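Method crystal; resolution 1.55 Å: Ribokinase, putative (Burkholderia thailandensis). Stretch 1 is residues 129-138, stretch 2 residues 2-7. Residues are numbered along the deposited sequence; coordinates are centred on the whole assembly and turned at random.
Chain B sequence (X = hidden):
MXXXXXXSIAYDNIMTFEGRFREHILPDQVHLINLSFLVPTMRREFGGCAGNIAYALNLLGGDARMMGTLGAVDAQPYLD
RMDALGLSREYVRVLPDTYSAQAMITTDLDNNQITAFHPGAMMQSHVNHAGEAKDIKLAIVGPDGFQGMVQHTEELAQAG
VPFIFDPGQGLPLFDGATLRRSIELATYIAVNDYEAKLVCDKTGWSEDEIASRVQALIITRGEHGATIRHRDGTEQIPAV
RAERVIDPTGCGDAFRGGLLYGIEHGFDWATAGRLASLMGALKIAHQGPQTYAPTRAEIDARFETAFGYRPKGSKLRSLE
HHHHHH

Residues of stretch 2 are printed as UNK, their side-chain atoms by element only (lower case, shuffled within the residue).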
# COMPACT_ATOMS: atom_id res chain seq x y z
N HIS B 129 -16.41 21.00 17.34
CA HIS B 129 -17.83 20.70 17.30
C HIS B 129 -18.51 21.45 16.17
O HIS B 129 -18.52 22.67 16.15
CB HIS B 129 -18.47 21.03 18.66
CG HIS B 129 -18.09 20.04 19.72
ND1 HIS B 129 -18.92 19.02 20.12
CD2 HIS B 129 -16.91 19.83 20.35
CE1 HIS B 129 -18.31 18.28 21.03
NE2 HIS B 129 -17.08 18.75 21.18
N ALA B 130 -19.04 20.70 15.21
CA ALA B 130 -19.58 21.30 13.97
C ALA B 130 -20.81 22.16 14.22
O ALA B 130 -21.04 23.13 13.48
CB ALA B 130 -19.88 20.19 12.95
N GLY B 131 -21.57 21.81 15.26
CA GLY B 131 -22.83 22.52 15.57
C GLY B 131 -22.53 23.89 16.15
O GLY B 131 -23.43 24.75 16.29
N GLU B 132 -21.28 24.13 16.48
CA GLU B 132 -20.88 25.45 16.98
C GLU B 132 -20.31 26.41 15.94
O GLU B 132 -20.00 27.58 16.25
CB GLU B 132 -19.92 25.30 18.17
CG GLU B 132 -20.54 24.62 19.36
CD GLU B 132 -19.50 24.14 20.41
OE1 GLU B 132 -18.32 24.55 20.35
OE2 GLU B 132 -19.89 23.31 21.26
N ALA B 133 -20.14 25.95 14.70
CA ALA B 133 -19.58 26.81 13.67
C ALA B 133 -20.66 27.76 13.23
O ALA B 133 -21.77 27.32 13.03
CB ALA B 133 -19.11 25.97 12.46
N LYS B 134 -20.30 29.03 13.08
CA LYS B 134 -21.28 30.09 12.80
C LYS B 134 -21.54 30.35 11.32
O LYS B 134 -20.61 30.35 10.49
CB LYS B 134 -20.92 31.40 13.52
CG LYS B 134 -21.23 31.33 15.04
CD LYS B 134 -21.77 32.68 15.57
CE LYS B 134 -22.07 32.65 17.09
NZ LYS B 134 -23.23 31.79 17.49
N ASP B 135 -22.81 30.58 11.01
CA ASP B 135 -23.23 31.02 9.66
C ASP B 135 -22.66 30.09 8.59
O ASP B 135 -22.02 30.51 7.60
CB ASP B 135 -22.88 32.49 9.44
CG ASP B 135 -23.72 33.42 10.33
OD1 ASP B 135 -24.97 33.32 10.26
OD2 ASP B 135 -23.15 34.21 11.11
N ILE B 136 -22.90 28.82 8.83
CA ILE B 136 -22.59 27.80 7.87
C ILE B 136 -23.88 27.56 7.13
O ILE B 136 -24.94 27.32 7.74
CB ILE B 136 -22.12 26.51 8.61
CG1 ILE B 136 -20.75 26.75 9.28
CG2 ILE B 136 -22.07 25.30 7.67
CD1 ILE B 136 -19.60 27.35 8.41
N LYS B 137 -23.83 27.59 5.81
CA LYS B 137 -25.02 27.24 5.07
C LYS B 137 -25.10 25.82 4.51
O LYS B 137 -26.17 25.34 4.11
CB LYS B 137 -25.26 28.23 3.95
CG LYS B 137 -24.16 28.51 3.02
CD LYS B 137 -24.62 29.81 2.29
CE LYS B 137 -23.56 30.54 1.59
NZ LYS B 137 -24.26 31.57 0.77
N LEU B 138 -23.95 25.13 4.57
CA LEU B 138 -23.84 23.82 3.93
C LEU B 138 -22.59 23.18 4.53
O LEU B 138 -21.65 23.87 4.89
CB LEU B 138 -23.69 23.97 2.41
CG LEU B 138 -23.55 22.72 1.54
CD1 LEU B 138 -24.67 21.69 1.66
CD2 LEU B 138 -23.29 23.08 0.04
N UNK B 2 -20.60 30.42 3.69
CA UNK B 2 -19.46 29.57 4.13
C UNK B 2 -19.91 28.13 4.18
O UNK B 2 -21.01 27.79 4.67
c UNK B 2 -18.98 30.01 5.50
N UNK B 3 -19.02 27.23 3.71
CA UNK B 3 -19.34 25.80 3.69
C UNK B 3 -18.34 25.07 4.59
O UNK B 3 -17.13 25.31 4.47
c UNK B 3 -19.54 23.76 2.18
c UNK B 3 -19.22 25.25 2.24
o UNK B 3 -20.19 25.98 1.45
N UNK B 4 -18.87 24.33 5.58
CA UNK B 4 -18.01 23.70 6.59
C UNK B 4 -17.56 22.35 6.06
O UNK B 4 -18.39 21.52 5.65
c UNK B 4 -17.96 23.04 9.13
c UNK B 4 -18.78 23.46 7.90
c UNK B 4 -17.08 24.21 9.60
c UNK B 4 -18.89 22.56 10.26
N UNK B 5 -16.24 22.15 6.06
CA UNK B 5 -15.70 20.90 5.47
C UNK B 5 -15.07 20.08 6.59
O UNK B 5 -13.93 20.36 6.96
c UNK B 5 -14.63 21.22 4.39
c UNK B 5 -15.09 22.32 3.40
c UNK B 5 -16.33 21.95 2.64
c UNK B 5 -14.22 19.90 3.68
N UNK B 6 -15.80 19.08 7.07
CA UNK B 6 -15.31 18.28 8.21
C UNK B 6 -14.65 17.02 7.69
O UNK B 6 -15.24 16.26 6.91
c UNK B 6 -16.47 17.86 9.07
s UNK B 6 -17.42 19.22 9.76
N UNK B 7 -13.40 16.80 8.06
CA UNK B 7 -12.76 15.56 7.59
C UNK B 7 -11.30 15.61 7.95
O UNK B 7 -10.81 16.54 8.60

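Position 2 carries a single side-chain carbon, CB, which lies 3.7 Å from O of D135 and 4.0 Å from CD1 of I136, so even this short side chain is in contact with the backbone of one residue and the side chain of the next. A lone carbon is the signature of alanine. The backbone of A2 does more: its O accepts a hydrogen bond from N of K137 at 3.0 Å and also receives a CA-H...O contact from CA of I136 at 3.6 Å. A small methyl suits a place where the two chains run this close.

At position 3 the first side-chain carbon bears one oxygen and one carbon. The side chain lies on the same face of the sheet as that of L138, its oxygen 4.1 Å from CB of L138, which is proximity rather than a polar bond; CA makes a CA-H...O contact of 3.2 Å with O of L138. A beta-branched hydroxyl residue is threonine. Beta-branching is well tolerated in the extended backbone found here.

Position 4 has four carbons, forked at the second. CB is 3.8 Å from CG2 of I136, and of the two carbons ending the fork, one is 3.9 Å from CB of A133 and the other 3.7 Å from CB of A130. The fork excludes isoleucine, which branches at the first, and identifies leucine. With chi1 in t and chi2 in p, L4 spreads over several residues of stretch 1. A branched, wholly apolar side chain suits a buried place lined by methyl groups. Its backbone N donates a hydrogen bond of 2.9 Å to O of L138.

Position 5 again has four carbons, but forked at the first, with one arm two carbons long. Its CA-to-CB bond points away from stretch 1 and it makes no contact there. This is isoleucine. I5 is nevertheless buried, as befits a beta-branched apolar residue in a strand.

Position 6 shows one carbon followed by sulfur, and the sulfur lies 4.1 Å from CB of A130; hence cysteine. This modest apolar contact fits a small side chain pointing toward stretch 1.

Position 7 has no side-chain atoms, is beyond the reach of stretch 1, and is glycine. Its phi and psi, 172° and -177°, describe a nearly fully extended backbone that glycine adopts readily and that is disfavoured for residues with a CB.

The contact thus joins two elements. Near the start of stretch 2, the hydrogen bonds from K137 to A2 and from L4 to L138 hold the backbones together. Alongside them, L4 packs against A130, A133 and I136, closing an apolar interface between segments distant in sequence.

Stretch 2, residues 2-7: ATLICG
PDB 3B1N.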